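Long-range contacts in oxidoreductase (PDB 3E18), which is probably an NAD-dependent oxidoreductase of the GFO/IDH/MocA family, binding NAD through a Rossmann-fold domain, although its substrate is unknown: residues Gln7-Gly12 with Glu64-Val69; Ser25-Leu30 with Phe307-Val312; Glu31-Phe36 with Lys52-Tyr57. All coordinates share one frame; numbering follows the deposited sequence.

Interaction 1: residues Gln7-Gly12 with Glu64-Val69. With NAD (nicotinamide-adenine-dinucleotide), chain E.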
loop_
_atom_site.group_PDB
_atom_site.type_symbol
_atom_site.label_atom_id
_atom_site.label_comp_id
_atom_site.label_asym_id
_atom_site.label_seq_id
_atom_site.Cartn_x
_atom_site.Cartn_y
_atom_site.Cartn_z
ATOM N N GLN A 7 6.657 -9.661 44.644
ATOM C CA GLN A 7 5.819 -8.509 44.916
ATOM C C GLN A 7 6.117 -7.418 43.908
ATOM O O GLN A 7 7.259 -6.940 43.812
ATOM C CB GLN A 7 6.093 -7.998 46.330
ATOM C CG GLN A 7 5.969 -9.077 47.408
ATOM C CD GLN A 7 4.577 -9.657 47.484
ATOM O OE1 GLN A 7 3.597 -8.927 47.661
ATOM N NE2 GLN A 7 4.478 -10.981 47.349
ATOM N N LEU A 8 5.083 -7.033 43.165
ATOM C CA LEU A 8 5.171 -6.010 42.121
ATOM C C LEU A 8 4.460 -4.748 42.570
ATOM O O LEU A 8 3.350 -4.826 43.084
ATOM C CB LEU A 8 4.502 -6.522 40.838
ATOM C CG LEU A 8 4.462 -5.556 39.651
ATOM C CD1 LEU A 8 5.785 -5.669 38.885
ATOM C CD2 LEU A 8 3.303 -5.886 38.754
ATOM N N VAL A 9 5.087 -3.587 42.381
ATOM C CA VAL A 9 4.388 -2.315 42.593
ATOM C C VAL A 9 4.072 -1.650 41.252
ATOM O O VAL A 9 4.932 -1.572 40.364
ATOM C CB VAL A 9 5.162 -1.363 43.550
ATOM C CG1 VAL A 9 4.567 0.053 43.549
ATOM C CG2 VAL A 9 5.182 -1.945 44.976
ATOM N N ILE A 10 2.824 -1.204 41.111
ATOM C CA ILE A 10 2.358 -0.469 39.939
ATOM C C ILE A 10 2.730 1.002 40.082
ATOM O O ILE A 10 2.321 1.665 41.040
ATOM C CB ILE A 10 0.808 -0.606 39.753
ATOM C CG1 ILE A 10 0.385 -2.077 39.612
ATOM C CG2 ILE A 10 0.283 0.270 38.597
ATOM C CD1 ILE A 10 0.986 -2.815 38.461
ATOM N N VAL A 11 3.527 1.499 39.134
ATOM C CA VAL A 11 3.931 2.910 39.094
ATOM C C VAL A 11 3.268 3.581 37.891
ATOM O O VAL A 11 3.646 3.351 36.736
ATOM C CB VAL A 11 5.468 3.069 38.988
ATOM C CG1 VAL A 11 5.858 4.530 39.059
ATOM C CG2 VAL A 11 6.163 2.272 40.087
ATOM N N GLY A 12 2.280 4.419 38.170
ATOM C CA GLY A 12 1.469 5.009 37.124
ATOM C C GLY A 12 0.122 4.318 37.146
ATOM O O GLY A 12 -0.073 3.299 36.488
ATOM N N GLU A 64 12.012 -3.015 51.139
ATOM C CA GLU A 64 12.665 -4.324 50.962
ATOM C C GLU A 64 11.707 -5.438 50.541
ATOM O O GLU A 64 12.136 -6.450 49.982
ATOM C CB GLU A 64 13.408 -4.748 52.238
ATOM C CG GLU A 64 14.898 -4.408 52.249
ATOM C CD GLU A 64 15.609 -4.799 53.555
ATOM O OE1 GLU A 64 15.236 -5.826 54.173
ATOM O OE2 GLU A 64 16.552 -4.076 53.956
ATOM N N LYS A 65 10.417 -5.257 50.826
ATOM C CA LYS A 65 9.391 -6.223 50.437
ATOM C C LYS A 65 9.092 -6.228 48.930
ATOM O O LYS A 65 8.528 -7.192 48.417
ATOM C CB LYS A 65 8.090 -5.967 51.206
ATOM C CG LYS A 65 8.003 -6.648 52.556
ATOM C CD LYS A 65 8.093 -5.646 53.686
ATOM C CE LYS A 65 6.966 -5.849 54.697
ATOM N NZ LYS A 65 6.788 -7.277 55.099
ATOM N N VAL A 66 9.461 -5.150 48.236
ATOM C CA VAL A 66 9.201 -5.001 46.797
ATOM C C VAL A 66 10.285 -5.698 45.980
ATOM O O VAL A 66 11.468 -5.480 46.202
ATOM C CB VAL A 66 9.105 -3.514 46.409
ATOM C CG1 VAL A 66 8.942 -3.334 44.879
ATOM C CG2 VAL A 66 7.933 -2.857 47.159
ATOM N N ASP A 67 9.876 -6.549 45.043
ATOM C CA ASP A 67 10.825 -7.237 44.175
ATOM C C ASP A 67 10.924 -6.606 42.792
ATOM O O ASP A 67 11.958 -6.690 42.147
ATOM C CB ASP A 67 10.423 -8.697 44.031
ATOM C CG ASP A 67 10.320 -9.394 45.368
ATOM O OD1 ASP A 67 11.285 -9.298 46.151
ATOM O OD2 ASP A 67 9.270 -10.012 45.641
ATOM N N ALA A 68 9.830 -5.998 42.339
ATOM C CA ALA A 68 9.737 -5.519 40.955
ATOM C C ALA A 68 8.785 -4.345 40.845
ATOM O O ALA A 68 7.891 -4.178 41.682
ATOM C CB ALA A 68 9.308 -6.658 40.028
ATOM N N VAL A 69 9.009 -3.499 39.839
ATOM C CA VAL A 69 8.060 -2.432 39.538
ATOM C C VAL A 69 7.534 -2.541 38.113
ATOM O O VAL A 69 8.231 -2.986 37.195
ATOM C CB VAL A 69 8.616 -0.990 39.810
ATOM C CG1 VAL A 69 9.111 -0.848 41.253
ATOM C CG2 VAL A 69 9.700 -0.615 38.815
HETATM P PA NAD E . -2.546 7.548 31.470
HETATM O O1A NAD E . -3.923 7.005 31.438
HETATM O O2A NAD E . -2.463 8.996 31.207
HETATM O O5B NAD E . -1.847 7.188 32.870
HETATM C C5B NAD E . -0.514 7.519 33.189
HETATM C C4B NAD E . -0.438 7.664 34.705
HETATM O O4B NAD E . 0.897 7.871 35.127
HETATM C C3B NAD E . -1.249 8.866 35.182
HETATM O O3B NAD E . -2.142 8.447 36.187
HETATM C C2B NAD E . -0.207 9.813 35.738
HETATM O O2B NAD E . -0.679 10.563 36.834
HETATM C C1B NAD E . 0.917 8.870 36.125
HETATM N N9A NAD E . 2.240 9.513 36.159
HETATM C C8A NAD E . 2.721 10.492 35.323
HETATM N N7A NAD E . 3.989 10.789 35.695
HETATM C C5A NAD E . 4.314 10.015 36.758
HETATM C C6A NAD E . 5.466 9.918 37.531
HETATM N N6A NAD E . 6.568 10.559 37.146
HETATM N N1A NAD E . 5.505 9.014 38.582
HETATM C C2A NAD E . 4.414 8.218 38.869
HETATM N N3A NAD E . 3.274 8.322 38.098
HETATM C C4A NAD E . 3.224 9.207 37.061
HETATM O O3 NAD E . -1.642 6.747 30.390
HETATM P PN NAD E . -1.937 5.268 29.871
HETATM O O1N NAD E . -2.816 5.325 28.673
HETATM O O2N NAD E . -2.269 4.371 31.001
HETATM O O5D NAD E . -0.464 4.840 29.303
HETATM C C5D NAD E . 0.685 4.777 30.119
HETATM C C4D NAD E . 1.765 3.913 29.430
HETATM O O4D NAD E . 1.206 2.673 29.033
HETATM C C3D NAD E . 2.315 4.538 28.161
HETATM O O3D NAD E . 3.682 4.178 28.017
HETATM C C2D NAD E . 1.543 3.882 27.035
HETATM O O2D NAD E . 2.343 3.797 25.878
HETATM C C1D NAD E . 1.273 2.502 27.618
HETATM N N1N NAD E . 0.070 1.802 27.092
HETATM C C2N NAD E . 0.267 0.557 26.566
HETATM C C3N NAD E . -0.781 -0.197 26.051
HETATM C C7N NAD E . -0.532 -1.634 25.708
HETATM O O7N NAD E . -1.512 -2.345 25.001
HETATM N N7N NAD E . 0.604 -2.227 26.085
HETATM C C4N NAD E . -2.084 0.320 26.102
HETATM C C5N NAD E . -2.290 1.587 26.654
HETATM C C6N NAD E . -1.205 2.316 27.155
#

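Interaction 2: residues Ser25-Leu30 with Phe307-Val312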
loop_
_atom_site.group_PDB
_atom_site.type_symbol
_atom_site.label_atom_id
_atom_site.label_comp_id
_atom_site.label_asym_id
_atom_site.label_seq_id
_atom_site.Cartn_x
_atom_site.Cartn_y
_atom_site.Cartn_z
ATOM N N SER A 25 -1.931 -10.042 38.594
ATOM C CA SER A 25 -2.630 -10.942 39.528
ATOM C C SER A 25 -2.983 -12.314 38.949
ATOM O O SER A 25 -3.108 -13.288 39.692
ATOM C CB SER A 25 -3.908 -10.288 40.039
ATOM O OG SER A 25 -3.613 -9.134 40.796
ATOM N N ALA A 26 -3.149 -12.382 37.629
ATOM C CA ALA A 26 -3.476 -13.628 36.943
ATOM C C ALA A 26 -2.276 -14.561 36.807
ATOM O O ALA A 26 -2.437 -15.733 36.465
ATOM C CB ALA A 26 -4.082 -13.333 35.573
ATOM N N ALA A 27 -1.077 -14.048 37.067
ATOM C CA ALA A 27 0.136 -14.864 36.993
ATOM C C ALA A 27 0.239 -15.754 38.229
ATOM O O ALA A 27 -0.343 -15.440 39.258
ATOM C CB ALA A 27 1.362 -13.984 36.867
ATOM N N ASP A 28 0.987 -16.849 38.122
ATOM C CA ASP A 28 1.070 -17.848 39.197
ATOM C C ASP A 28 1.731 -17.343 40.474
ATOM O O ASP A 28 1.098 -17.343 41.532
ATOM C CB ASP A 28 1.753 -19.131 38.712
ATOM C CG ASP A 28 0.945 -19.855 37.658
ATOM O OD1 ASP A 28 -0.300 -19.749 37.693
ATOM O OD2 ASP A 28 1.556 -20.520 36.789
ATOM N N ASN A 29 2.984 -16.904 40.379
ATOM C CA ASN A 29 3.739 -16.523 41.576
ATOM C C ASN A 29 4.174 -15.063 41.593
ATOM O O ASN A 29 5.361 -14.746 41.699
ATOM C CB ASN A 29 4.944 -17.443 41.758
ATOM C CG ASN A 29 4.543 -18.855 42.108
ATOM O OD1 ASN A 29 3.847 -19.087 43.103
ATOM N ND2 ASN A 29 4.978 -19.811 41.294
ATOM N N LEU A 30 3.190 -14.183 41.482
ATOM C CA LEU A 30 3.409 -12.761 41.414
ATOM C C LEU A 30 2.149 -12.119 41.931
ATOM O O LEU A 30 1.059 -12.521 41.556
ATOM C CB LEU A 30 3.622 -12.344 39.961
ATOM C CG LEU A 30 3.827 -10.863 39.637
ATOM C CD1 LEU A 30 5.276 -10.440 39.835
ATOM C CD2 LEU A 30 3.430 -10.653 38.208
ATOM N N PHE A 307 2.726 -13.447 29.217
ATOM C CA PHE A 307 3.815 -12.492 29.450
ATOM C C PHE A 307 4.306 -12.517 30.908
ATOM O O PHE A 307 5.490 -12.695 31.177
ATOM C CB PHE A 307 3.379 -11.071 29.058
ATOM C CG PHE A 307 4.392 -10.022 29.401
ATOM C CD1 PHE A 307 5.416 -9.727 28.510
ATOM C CD2 PHE A 307 4.345 -9.349 30.624
ATOM C CE1 PHE A 307 6.356 -8.769 28.828
ATOM C CE2 PHE A 307 5.293 -8.393 30.955
ATOM C CZ PHE A 307 6.295 -8.099 30.057
ATOM N N TYR A 308 3.383 -12.359 31.845
ATOM C CA TYR A 308 3.750 -12.274 33.251
ATOM C C TYR A 308 4.250 -13.580 33.852
ATOM O O TYR A 308 5.079 -13.543 34.757
ATOM C CB TYR A 308 2.595 -11.700 34.075
ATOM C CG TYR A 308 2.638 -10.197 34.210
ATOM C CD1 TYR A 308 1.634 -9.401 33.665
ATOM C CD2 TYR A 308 3.690 -9.566 34.886
ATOM C CE1 TYR A 308 1.665 -8.020 33.799
ATOM C CE2 TYR A 308 3.725 -8.193 35.028
ATOM C CZ TYR A 308 2.705 -7.426 34.488
ATOM O OH TYR A 308 2.737 -6.063 34.626
ATOM N N ASN A 309 3.794 -14.728 33.338
ATOM C CA ASN A 309 4.337 -16.009 33.788
ATOM C C ASN A 309 5.724 -16.220 33.228
ATOM O O ASN A 309 6.596 -16.792 33.887
ATOM C CB ASN A 309 3.429 -17.183 33.416
ATOM C CG ASN A 309 2.244 -17.313 34.353
ATOM O OD1 ASN A 309 2.326 -16.968 35.531
ATOM N ND2 ASN A 309 1.136 -17.814 33.834
ATOM N N ASN A 310 5.935 -15.733 32.017
ATOM C CA ASN A 310 7.279 -15.758 31.451
ATOM C C ASN A 310 8.264 -14.854 32.219
ATOM O O ASN A 310 9.421 -15.228 32.427
ATOM C CB ASN A 310 7.253 -15.357 29.987
ATOM C CG ASN A 310 8.634 -15.334 29.385
ATOM O OD1 ASN A 310 9.082 -14.315 28.860
ATOM N ND2 ASN A 310 9.337 -16.434 29.514
ATOM N N PHE A 311 7.812 -13.657 32.584
ATOM C CA PHE A 311 8.582 -12.717 33.411
ATOM C C PHE A 311 9.033 -13.383 34.727
ATOM O O PHE A 311 10.208 -13.314 35.075
ATOM C CB PHE A 311 7.760 -11.446 33.701
ATOM C CG PHE A 311 8.449 -10.457 34.625
ATOM C CD1 PHE A 311 9.569 -9.742 34.202
ATOM C CD2 PHE A 311 7.961 -10.232 35.913
ATOM C CE1 PHE A 311 10.209 -8.834 35.056
ATOM C CE2 PHE A 311 8.584 -9.320 36.771
ATOM C CZ PHE A 311 9.710 -8.624 36.344
ATOM N N VAL A 312 8.099 -14.043 35.419
ATOM C CA VAL A 312 8.404 -14.826 36.635
ATOM C C VAL A 312 9.412 -15.950 36.375
ATOM O O VAL A 312 10.369 -16.122 37.143
ATOM C CB VAL A 312 7.122 -15.348 37.308
ATOM C CG1 VAL A 312 7.443 -16.248 38.495
ATOM C CG2 VAL A 312 6.303 -14.186 37.792
HETATM O O HOH W 1 -1.316 -17.905 35.571
HETATM O O HOH W 2 4.142 -17.000 37.835
#

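Interaction 3: residues Glu31-Phe36 with Lys52-Tyr57. With NAD (nicotinamide-adenine-dinucleotide), chain E.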
loop_
_atom_site.group_PDB
_atom_site.type_symbol
_atom_site.label_atom_id
_atom_site.label_comp_id
_atom_site.label_asym_id
_atom_site.label_seq_id
_atom_site.Cartn_x
_atom_site.Cartn_y
_atom_site.Cartn_z
ATOM N N GLU A 31 2.281 -11.129 42.796
ATOM C CA GLU A 31 1.106 -10.376 43.203
ATOM C C GLU A 31 1.382 -8.878 43.197
ATOM O O GLU A 31 2.544 -8.454 43.135
ATOM C CB GLU A 31 0.585 -10.870 44.558
ATOM C CG GLU A 31 1.399 -10.453 45.750
ATOM C CD GLU A 31 0.759 -10.871 47.069
ATOM O OE1 GLU A 31 0.838 -12.075 47.415
ATOM O OE2 GLU A 31 0.196 -9.987 47.762
ATOM N N VAL A 32 0.309 -8.084 43.234
ATOM C CA VAL A 32 0.429 -6.643 43.291
ATOM C C VAL A 32 0.556 -6.245 44.752
ATOM O O VAL A 32 -0.391 -6.376 45.530
ATOM C CB VAL A 32 -0.781 -5.920 42.648
ATOM C CG1 VAL A 32 -0.590 -4.421 42.712
ATOM C CG2 VAL A 32 -0.980 -6.374 41.200
ATOM N N HIS A 33 1.736 -5.766 45.115
ATOM C CA HIS A 33 2.015 -5.343 46.483
ATOM C C HIS A 33 1.386 -3.994 46.770
ATOM O O HIS A 33 1.013 -3.699 47.903
ATOM C CB HIS A 33 3.517 -5.257 46.699
ATOM C CG HIS A 33 3.922 -5.266 48.138
ATOM N ND1 HIS A 33 3.991 -6.423 48.884
ATOM C CD2 HIS A 33 4.293 -4.262 48.967
ATOM C CE1 HIS A 33 4.385 -6.130 50.111
ATOM N NE2 HIS A 33 4.573 -4.825 50.187
ATOM N N GLY A 34 1.282 -3.170 45.734
ATOM C CA GLY A 34 0.747 -1.832 45.879
ATOM C C GLY A 34 0.941 -0.919 44.682
ATOM O O GLY A 34 1.350 -1.356 43.601
ATOM N N VAL A 35 0.653 0.361 44.896
ATOM C CA VAL A 35 0.528 1.335 43.821
ATOM C C VAL A 35 1.181 2.668 44.197
ATOM O O VAL A 35 1.011 3.158 45.311
ATOM C CB VAL A 35 -0.978 1.602 43.492
ATOM C CG1 VAL A 35 -1.142 2.810 42.585
ATOM C CG2 VAL A 35 -1.634 0.381 42.872
ATOM N N PHE A 36 1.929 3.251 43.261
ATOM C CA PHE A 36 2.276 4.665 43.338
ATOM C C PHE A 36 1.816 5.424 42.101
ATOM O O PHE A 36 1.956 4.944 40.971
ATOM C CB PHE A 36 3.785 4.880 43.542
ATOM C CG PHE A 36 4.182 6.331 43.534
ATOM C CD1 PHE A 36 3.805 7.173 44.582
ATOM C CD2 PHE A 36 4.882 6.871 42.457
ATOM C CE1 PHE A 36 4.126 8.525 44.561
ATOM C CE2 PHE A 36 5.220 8.223 42.437
ATOM C CZ PHE A 36 4.840 9.049 43.491
ATOM N N LYS A 52 -2.740 -1.255 48.413
ATOM C CA LYS A 52 -1.758 -0.497 49.202
ATOM C C LYS A 52 -1.204 0.651 48.361
ATOM O O LYS A 52 -0.885 0.466 47.180
ATOM C CB LYS A 52 -0.608 -1.396 49.653
ATOM C CG LYS A 52 0.409 -0.714 50.569
ATOM C CD LYS A 52 1.803 -1.304 50.388
ATOM C CE LYS A 52 2.700 -1.023 51.598
ATOM N NZ LYS A 52 2.677 0.410 52.034
ATOM N N ILE A 53 -1.110 1.837 48.959
ATOM C CA ILE A 53 -0.529 2.985 48.256
ATOM C C ILE A 53 0.709 3.562 48.931
ATOM O O ILE A 53 0.795 3.618 50.161
ATOM C CB ILE A 53 -1.563 4.095 47.959
ATOM C CG1 ILE A 53 -2.279 4.541 49.237
ATOM C CG2 ILE A 53 -2.562 3.610 46.904
ATOM C CD1 ILE A 53 -2.938 5.907 49.130
ATOM N N TYR A 54 1.679 3.953 48.110
ATOM C CA TYR A 54 2.907 4.557 48.584
ATOM C C TYR A 54 2.819 6.053 48.396
ATOM O O TYR A 54 2.201 6.521 47.441
ATOM C CB TYR A 54 4.100 4.012 47.802
ATOM C CG TYR A 54 4.467 2.592 48.141
ATOM C CD1 TYR A 54 5.481 2.315 49.063
ATOM C CD2 TYR A 54 3.825 1.520 47.524
ATOM C CE1 TYR A 54 5.830 1.003 49.375
ATOM C CE2 TYR A 54 4.165 0.212 47.823
ATOM C CZ TYR A 54 5.170 -0.039 48.751
ATOM O OH TYR A 54 5.509 -1.335 49.044
ATOM N N GLU A 55 3.442 6.804 49.303
ATOM C CA GLU A 55 3.413 8.267 49.250
ATOM C C GLU A 55 4.435 8.855 48.273
ATOM O O GLU A 55 4.288 9.993 47.819
ATOM C CB GLU A 55 3.606 8.873 50.648
ATOM C CG GLU A 55 2.486 8.552 51.646
ATOM C CD GLU A 55 1.123 9.082 51.210
ATOM O OE1 GLU A 55 1.026 10.277 50.854
ATOM O OE2 GLU A 55 0.148 8.299 51.229
ATOM N N SER A 56 5.468 8.079 47.956
ATOM C CA SER A 56 6.512 8.533 47.049
ATOM C C SER A 56 7.114 7.359 46.292
ATOM O O SER A 56 7.037 6.216 46.736
ATOM C CB SER A 56 7.607 9.276 47.818
ATOM O OG SER A 56 8.345 8.376 48.624
ATOM N N TYR A 57 7.728 7.654 45.151
ATOM C CA TYR A 57 8.426 6.630 44.390
ATOM C C TYR A 57 9.661 6.175 45.161
ATOM O O TYR A 57 9.971 4.989 45.199
ATOM C CB TYR A 57 8.774 7.139 42.988
ATOM C CG TYR A 57 9.370 6.085 42.083
ATOM C CD1 TYR A 57 8.701 4.880 41.840
ATOM C CD2 TYR A 57 10.600 6.297 41.459
ATOM C CE1 TYR A 57 9.262 3.904 41.005
ATOM C CE2 TYR A 57 11.156 5.333 40.615
ATOM C CZ TYR A 57 10.474 4.144 40.394
ATOM O OH TYR A 57 11.007 3.181 39.564
HETATM P PA NAD E . -2.546 7.548 31.470
HETATM O O1A NAD E . -3.923 7.005 31.438
HETATM O O2A NAD E . -2.463 8.996 31.207
HETATM O O5B NAD E . -1.847 7.188 32.870
HETATM C C5B NAD E . -0.514 7.519 33.189
HETATM C C4B NAD E . -0.438 7.664 34.705
HETATM O O4B NAD E . 0.897 7.871 35.127
HETATM C C3B NAD E . -1.249 8.866 35.182
HETATM O O3B NAD E . -2.142 8.447 36.187
HETATM C C2B NAD E . -0.207 9.813 35.738
HETATM O O2B NAD E . -0.679 10.563 36.834
HETATM C C1B NAD E . 0.917 8.870 36.125
HETATM N N9A NAD E . 2.240 9.513 36.159
HETATM C C8A NAD E . 2.721 10.492 35.323
HETATM N N7A NAD E . 3.989 10.789 35.695
HETATM C C5A NAD E . 4.314 10.015 36.758
HETATM C C6A NAD E . 5.466 9.918 37.531
HETATM N N6A NAD E . 6.568 10.559 37.146
HETATM N N1A NAD E . 5.505 9.014 38.582
HETATM C C2A NAD E . 4.414 8.218 38.869
HETATM N N3A NAD E . 3.274 8.322 38.098
HETATM C C4A NAD E . 3.224 9.207 37.061
HETATM O O3 NAD E . -1.642 6.747 30.390
HETATM P PN NAD E . -1.937 5.268 29.871
HETATM O O1N NAD E . -2.816 5.325 28.673
HETATM O O2N NAD E . -2.269 4.371 31.001
HETATM O O5D NAD E . -0.464 4.840 29.303
HETATM C C5D NAD E . 0.685 4.777 30.119
HETATM C C4D NAD E . 1.765 3.913 29.430
HETATM O O4D NAD E . 1.206 2.673 29.033
HETATM C C3D NAD E . 2.315 4.538 28.161
HETATM O O3D NAD E . 3.682 4.178 28.017
HETATM C C2D NAD E . 1.543 3.882 27.035
HETATM O O2D NAD E . 2.343 3.797 25.878
HETATM C C1D NAD E . 1.273 2.502 27.618
HETATM N N1N NAD E . 0.070 1.802 27.092
HETATM C C2N NAD E . 0.267 0.557 26.566
HETATM C C3N NAD E . -0.781 -0.197 26.051
HETATM C C7N NAD E . -0.532 -1.634 25.708
HETATM O O7N NAD E . -1.512 -2.345 25.001
HETATM N N7N NAD E . 0.604 -2.227 26.085
HETATM C C4N NAD E . -2.084 0.320 26.102
HETATM C C5N NAD E . -2.290 1.587 26.654
HETATM C C6N NAD E . -1.205 2.316 27.155
#

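Interaction 1: residues Gln7-Gly12 with Glu64-Val69
Val9 N donates to Ala68 O at 2.9 Å, joining the parallel strands 6-11 and 68-71 within the five-stranded sheet of the NAD-binding Rossmann fold. One step earlier, a single oxygen takes two donors. Gln7 O accepts from Asp67 N at 2.9 Å, in the carbonyl plane, and from Ala68 N at 3.1 Å, tilted 18° from that plane. The carboxylate of Asp67 returns the grip: its CG lies beside its own backbone N (chi1 -57°), and OD2 receives the amide hydrogen of Gln7 on its anti side at 2.8 Å in a nearly straight bond (166°). Both the backbone N and O of Gln7 are therefore held just before strand 68-71 begins. Apolar contacts line the two faces of the pair. On one, Leu8 CD1 rests near Ala68 CB (3.8 Å); on the other, the Val9 and Val66 side chains cross at about a right angle, with CG2 to CG2 at 3.6 Å. Farther out, helix 57-62 covers the Val9 and Val69 face through Val60, while Ala24 of helix 15-25 packs on Leu8. Gln7 CB and CG lie close to Lys65 O; beyond them OE1 is hydrogen-bonded to His33 ND1 and NE2 to Lys5 O. Strand 6-11 ends at the dinucleotide: Gly12, probably the first glycine of a GxGxxG motif, brings its CA to 3.5 Å from NAD O4B. The two methyls of Val11 divide their work, CG2 packing against Val69 CB and CG1 approaching C2A of the adenine at 4.0 Å.

Interaction 2: residues Ser25-Leu30 with Phe307-Val312
Tyr308 opens the contact of helix 307-315 with the loop between helix 15-25 and strand 30-36 of the Rossmann fold, pressing its CB against Ala27 CB at 3.8 Å. Its ring meets Leu30 obliquely, CD2 to CD2 at 3.5 Å, and its hydroxyl is hydrogen-bonded to His20 ND1 of helix 15-25. Next comes Asn309, which carries the polar part of the contact. Its CG sits anti to the carbonyl carbon (chi1 -79°), and OD1 accepts from Asp28 N at 2.9 Å, the donor in the amide carbonyl plane and the bond almost straight (168°). The same OD1 also receives a hydrogen from a water that in turn accepts from Asn29 N. On the amide's other branch, ND2 donates to a second water at 3.0 Å; this water donates to Ala26 O and Asp28 OD1. One asparagine side chain thus holds Asp28 N directly and, through two waters, Ala26 O, Asn29 N and the Asp28 carboxylate. Phe311 packs on Val93 and Met120 of the central sheet. Last in the helix segment, Val312 uses CG2 to touch both Leu30 CB, at 3.9 Å, and Asn29 O, at 4.1 Å.

Interaction 3: residues Glu31-Phe36 with Lys52-Tyr57
Phe36 has CG anti to the backbone N (chi1 176°), and its ring meets the backbone of Tyr54 to Tyr57, while Tyr54 carries its CG beside its own N (chi1 -73°) and its ring lies back toward Gly34 and His33. The Phe36 ring lies under the backbone, Tyr57 N over its centre and Ser56 C nearer its rim. At its edge, in plane, CD1 meets Tyr54 O at 3.3 Å, a buried oxygen with no hydrogen-bond partner in the model. Phe36 CE2 also approaches NAD C2A at 3.7 Å, so the ring borders the adenine as well. Strand 30-36 is the outermost on this side of the Rossmann sheet within the chain, and segment 52-57 joins its edge through a single bridge, Val35 with Ile53. Val35 N donates to Lys52 O (2.8 Å), and Tyr54 N donates to Val35 O (3.0 Å, 165°). Lys52 O comes to 3.1 Å from Gly34 CA, an approach permitted by the lack of a side chain there. Tyr54 OH, hydrogen-bonded to Asp63, reaches the edge of the His33 imidazole, 3.2 Å from CD2. The two side chains cross at about a right angle. Ser56 OG caps the N-terminus of helix 57-62 by accepting from Ala59 N.

Interactions 1 and 3 involve neighbouring strands of one sheet: 6-11 pairs inward with 68-71, and the edge strand 30-36 takes on a loop. Backbone bonds join the two, such as Leu8 O to His33 N and Ile10 O to Phe36 N. Interaction 1 is mostly buried and rests on parallel strand pairing, extended at one end by a carboxylate; interaction 3 is partly exposed, with a single bridge and aromatic packing. Both reach the adenine of NAD. Interaction 2 brings a helix from far along the chain, is partly buried and combines an asparagine and two waters with an apolar patch of Ala27, Leu30, Tyr308 and Val312. It meets interaction 1 where Leu30 and Phe311 pack on Leu8 and Ala68.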